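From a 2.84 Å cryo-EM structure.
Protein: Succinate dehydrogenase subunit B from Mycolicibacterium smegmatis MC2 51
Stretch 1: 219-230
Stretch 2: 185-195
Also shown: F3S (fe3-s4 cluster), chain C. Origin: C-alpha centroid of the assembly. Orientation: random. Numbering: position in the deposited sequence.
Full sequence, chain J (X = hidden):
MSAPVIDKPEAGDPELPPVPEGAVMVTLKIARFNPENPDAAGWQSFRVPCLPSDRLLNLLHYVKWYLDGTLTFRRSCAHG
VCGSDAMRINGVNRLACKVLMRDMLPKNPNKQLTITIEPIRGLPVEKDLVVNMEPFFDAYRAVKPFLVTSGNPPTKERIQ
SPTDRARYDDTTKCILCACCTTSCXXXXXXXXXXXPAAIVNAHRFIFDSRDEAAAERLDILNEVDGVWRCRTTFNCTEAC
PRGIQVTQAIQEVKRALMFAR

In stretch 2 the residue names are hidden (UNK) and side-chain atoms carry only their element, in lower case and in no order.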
# COMPACT_ATOMS: atom_id res chain seq x y z
N ASP J 219 14.76 0.53 -1.52
CA ASP J 219 14.39 1.11 -0.24
C ASP J 219 14.28 0.07 0.85
O ASP J 219 14.42 0.40 2.03
CB ASP J 219 13.06 1.85 -0.39
CG ASP J 219 12.80 2.81 0.74
OD1 ASP J 219 13.69 2.96 1.61
OD2 ASP J 219 11.71 3.42 0.77
N ILE J 220 14.02 -1.19 0.49
CA ILE J 220 14.07 -2.27 1.48
C ILE J 220 15.51 -2.54 1.90
O ILE J 220 15.79 -2.76 3.08
CB ILE J 220 13.40 -3.54 0.94
CG1 ILE J 220 11.92 -3.31 0.68
CG2 ILE J 220 13.55 -4.67 1.91
CD1 ILE J 220 11.25 -4.47 0.03
N LEU J 221 16.43 -2.54 0.94
CA LEU J 221 17.83 -2.83 1.22
C LEU J 221 18.58 -1.65 1.83
O LEU J 221 19.73 -1.82 2.24
CB LEU J 221 18.54 -3.27 -0.05
CG LEU J 221 18.12 -4.62 -0.62
CD1 LEU J 221 18.81 -4.88 -1.92
CD2 LEU J 221 18.43 -5.72 0.36
N ASN J 222 17.96 -0.47 1.91
CA ASN J 222 18.59 0.73 2.42
C ASN J 222 18.29 0.96 3.90
O ASN J 222 18.26 2.10 4.35
CB ASN J 222 18.14 1.95 1.61
CG ASN J 222 19.10 3.11 1.71
OD1 ASN J 222 19.94 3.15 2.59
ND2 ASN J 222 18.96 4.07 0.82
N GLU J 223 18.04 -0.09 4.66
CA GLU J 223 17.75 0.09 6.07
C GLU J 223 18.99 -0.18 6.90
O GLU J 223 20.10 -0.38 6.39
CB GLU J 223 16.60 -0.81 6.51
CG GLU J 223 16.69 -2.22 6.00
CD GLU J 223 15.38 -2.95 6.12
OE1 GLU J 223 14.35 -2.30 6.40
OE2 GLU J 223 15.36 -4.19 5.94
N VAL J 224 18.81 -0.20 8.22
CA VAL J 224 19.93 -0.41 9.13
C VAL J 224 20.47 -1.83 9.01
O VAL J 224 21.67 -2.06 9.17
CB VAL J 224 19.51 -0.08 10.57
CG1 VAL J 224 18.42 -1.02 11.03
CG2 VAL J 224 20.71 -0.17 11.50
N ASP J 225 19.60 -2.80 8.71
CA ASP J 225 19.99 -4.19 8.56
C ASP J 225 19.94 -4.64 7.11
O ASP J 225 19.66 -5.80 6.82
CB ASP J 225 19.11 -5.09 9.42
CG ASP J 225 17.67 -5.05 8.99
OD1 ASP J 225 16.97 -4.08 9.34
OD2 ASP J 225 17.23 -5.99 8.30
N GLY J 226 20.21 -3.73 6.20
CA GLY J 226 20.17 -4.04 4.79
C GLY J 226 21.56 -4.27 4.26
O GLY J 226 22.28 -5.12 4.77
N VAL J 227 21.96 -3.51 3.25
CA VAL J 227 23.18 -3.81 2.53
C VAL J 227 24.39 -3.12 3.15
O VAL J 227 25.52 -3.42 2.77
CB VAL J 227 23.01 -3.42 1.05
CG1 VAL J 227 23.14 -1.94 0.86
CG2 VAL J 227 23.93 -4.19 0.17
N TRP J 228 24.18 -2.23 4.11
CA TRP J 228 25.27 -1.49 4.75
C TRP J 228 25.91 -2.24 5.89
O TRP J 228 26.86 -1.73 6.48
CB TRP J 228 24.77 -0.14 5.26
CG TRP J 228 24.05 0.67 4.26
CD1 TRP J 228 22.76 1.05 4.31
CD2 TRP J 228 24.57 1.20 3.04
NE1 TRP J 228 22.43 1.78 3.21
CE2 TRP J 228 23.54 1.88 2.41
CE3 TRP J 228 25.81 1.15 2.43
CZ2 TRP J 228 23.71 2.52 1.21
CZ3 TRP J 228 25.98 1.78 1.24
CH2 TRP J 228 24.94 2.46 0.64
N ARG J 229 25.41 -3.43 6.23
CA ARG J 229 26.01 -4.27 7.26
C ARG J 229 27.02 -5.24 6.70
O ARG J 229 27.60 -6.01 7.47
CB ARG J 229 24.93 -5.05 7.99
CG ARG J 229 23.99 -4.19 8.77
CD ARG J 229 23.26 -4.98 9.82
NE ARG J 229 24.17 -5.68 10.71
CZ ARG J 229 23.77 -6.39 11.75
NH1 ARG J 229 22.49 -6.50 12.02
NH2 ARG J 229 24.65 -7.01 12.52
N CYS J 230 27.25 -5.25 5.40
CA CYS J 230 28.29 -6.08 4.84
C CYS J 230 29.64 -5.50 5.21
O CYS J 230 29.93 -4.35 4.89
CB CYS J 230 28.14 -6.17 3.33
SG CYS J 230 29.35 -7.18 2.50
N UNK J 185 29.89 -13.70 8.80
CA UNK J 185 29.98 -13.32 10.21
C UNK J 185 28.95 -12.29 10.62
O UNK J 185 28.48 -12.33 11.76
c UNK J 185 31.90 -12.70 8.95
c UNK J 185 31.41 -12.79 10.31
c UNK J 185 31.20 -13.69 8.17
N UNK J 186 28.57 -11.39 9.72
CA UNK J 186 27.52 -10.44 10.02
C UNK J 186 26.20 -11.14 10.23
O UNK J 186 25.30 -10.61 10.88
c UNK J 186 26.52 -8.31 9.26
c UNK J 186 27.44 -9.41 8.89
c UNK J 186 28.80 -8.88 8.62
N UNK J 187 26.05 -12.35 9.70
CA UNK J 187 24.83 -13.11 9.89
C UNK J 187 24.89 -13.89 11.19
O UNK J 187 23.87 -14.04 11.87
c UNK J 187 24.64 -14.05 8.71
c UNK J 187 23.32 -14.75 8.68
c UNK J 187 20.98 -14.73 8.26
c UNK J 187 20.91 -16.05 8.62
c UNK J 187 23.22 -16.08 9.03
c UNK J 187 22.03 -16.73 9.01
c UNK J 187 22.18 -14.09 8.28
o UNK J 187 19.70 -16.69 8.58
N UNK J 188 26.07 -14.37 11.56
CA UNK J 188 26.25 -14.94 12.89
C UNK J 188 26.05 -13.92 14.00
O UNK J 188 25.73 -14.29 15.12
c UNK J 188 27.17 -17.17 11.13
n UNK J 188 27.88 -17.92 10.26
c UNK J 188 30.59 -16.43 11.96
c UNK J 188 30.32 -18.25 9.85
c UNK J 188 29.22 -17.72 10.48
c UNK J 188 27.63 -15.55 13.02
c UNK J 188 31.68 -16.96 11.33
c UNK J 188 29.33 -16.81 11.53
c UNK J 188 28.00 -16.47 11.93
c UNK J 188 31.54 -17.86 10.29
N UNK J 189 26.24 -12.63 13.70
CA UNK J 189 26.16 -11.58 14.71
C UNK J 189 24.70 -11.31 15.08
O UNK J 189 23.79 -12.07 14.74
o UNK J 189 28.21 -10.53 13.97
c UNK J 189 26.83 -10.32 14.19
N UNK J 190 24.48 -10.23 15.82
CA UNK J 190 23.15 -9.89 16.32
C UNK J 190 22.39 -9.07 15.28
O UNK J 190 22.88 -8.80 14.19
o UNK J 190 23.93 -12.15 19.42
c UNK J 190 24.01 -9.90 18.70
c UNK J 190 23.28 -11.13 19.15
c UNK J 190 23.27 -9.14 17.64
o UNK J 190 22.04 -11.08 19.23
N UNK J 191 21.19 -8.65 15.64
CA UNK J 191 20.33 -8.00 14.67
C UNK J 191 19.79 -9.01 13.69
O UNK J 191 19.88 -10.22 13.89
N UNK J 192 19.23 -8.50 12.59
CA UNK J 192 18.74 -9.36 11.51
C UNK J 192 19.27 -8.86 10.18
O UNK J 192 18.58 -8.15 9.45
o UNK J 192 16.77 -10.11 12.67
c UNK J 192 17.23 -9.43 11.52
N UNK J 193 20.49 -9.26 9.85
CA UNK J 193 21.02 -9.02 8.52
C UNK J 193 20.25 -9.86 7.52
O UNK J 193 19.92 -11.01 7.79
o UNK J 193 25.34 -8.42 3.78
c UNK J 193 23.67 -7.77 5.31
c UNK J 193 24.24 -9.95 6.81
c UNK J 193 22.98 -8.00 6.45
c UNK J 193 24.65 -8.64 4.93
c UNK J 193 24.93 -9.72 5.68
c UNK J 193 23.25 -9.10 7.22
c UNK J 193 22.50 -9.37 8.50
N UNK J 194 19.93 -9.27 6.37
CA UNK J 194 19.25 -10.03 5.33
C UNK J 194 20.09 -11.21 4.89
O UNK J 194 19.70 -12.37 5.07
c UNK J 194 15.21 -7.15 4.41
c UNK J 194 15.28 -8.50 4.59
c UNK J 194 16.49 -9.14 4.50
c UNK J 194 17.55 -7.08 4.04
c UNK J 194 18.95 -9.13 4.14
c UNK J 194 17.64 -8.44 4.23
c UNK J 194 16.35 -6.44 4.13
N UNK J 195 21.25 -10.94 4.32
CA UNK J 195 22.16 -11.98 3.95
C UNK J 195 22.58 -11.87 2.51
O UNK J 195 21.92 -11.26 1.67
FE1 F3S C . 29.23 -11.56 4.81
FE3 F3S C . 29.91 -9.09 3.17
FE4 F3S C . 30.06 -11.83 1.92
S1 F3S C . 29.63 -9.46 5.33
S2 F3S C . 30.06 -13.20 3.63
S3 F3S C . 28.49 -10.73 2.94
S4 F3S C . 30.91 -9.87 1.37

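Position 185 carries three carbons that close a ring onto the backbone N, and it lies out of reach of stretch 1; this is Pro185. Position 186 has one carbon bearing two more, a beta-branched group whose CA-to-CB bond points toward stretch 1, with one branch carbon 3.1 Å from Arg229 O; three carbons and no heteroatom give Val186. Its CG2 also lies 3.4 Å from S1 of the F3S cluster.

Position 187 shows one carbon, then a six-carbon ring bearing an oxygen; its CA-to-CB bond points away from stretch 1: Tyr187. At 188, one carbon leads to fused five- and six-membered rings holding eight carbons and one nitrogen, again without contact, so it is Trp188. Position 189 has one carbon and one oxygen, its CB 4.3 Å from Arg229 NH2. This is Ser189, the first residue to leave helical phi/psi; its OG donates to Pro185 O at 2.9 Å.

Position 190 holds three carbons, the third with two oxygens. The carboxylate leads away from stretch 1, while the backbone O faces Arg229; the residue is Glu190. Position 191 has no side-chain atoms. Its phi of 73° favours glycine, and an ideal CB would fall 2.4 Å from Arg229 NH1, a clash: Gly191. Position 192 has one carbon and one oxygen; its CB, the closest side-chain atom, is 4.7 Å from Asp225 OD2. It is Ser192, whose backbone O sits 2.8 Å from Asp225 OD2.

At 193 a carbon carries a six-carbon ring bearing an oxygen. A ring carbon lies 3.0 Å from Gly226 O, which meets the ring edge, and the oxygen borne by the ring is 3.6 Å from Cys230 CB: Tyr193. Position 194 has the same carbon and ring but no oxygen. The CA-to-CB bond points toward stretch 1, and the ring has Asp225 OD2 over one face and Ile220 O at its edge, so it is Phe194. Position 195 lacks a side chain; its phi/psi of 128/159° would jam a CB against the preceding carbonyl O, giving Gly195, the N-cap of the next helix.

The contact buries 547 Å², both sides summed, and has two main anchors. Arg229 reaches Glu190 O through NH2 (3.0 Å, 149°) and NH1 (3.2 Å, 141°), a forked pair of hydrogen bonds at the guanidinium edge, though the NH2 position is less certain. Phe194 packs against aliphatic groups, CZ 3.9 Å from Ile220 CG2 and CD2 4.0 Å from Leu221 CD2. Beyond these, Cys230 SG binds F3S FE3 at 2.1 Å and, from the other stretch, Val186 CG2 is 3.4 Å from S1, so the cluster adjoins both.

Stretch 2 185-195: PVYWSEGSYFG
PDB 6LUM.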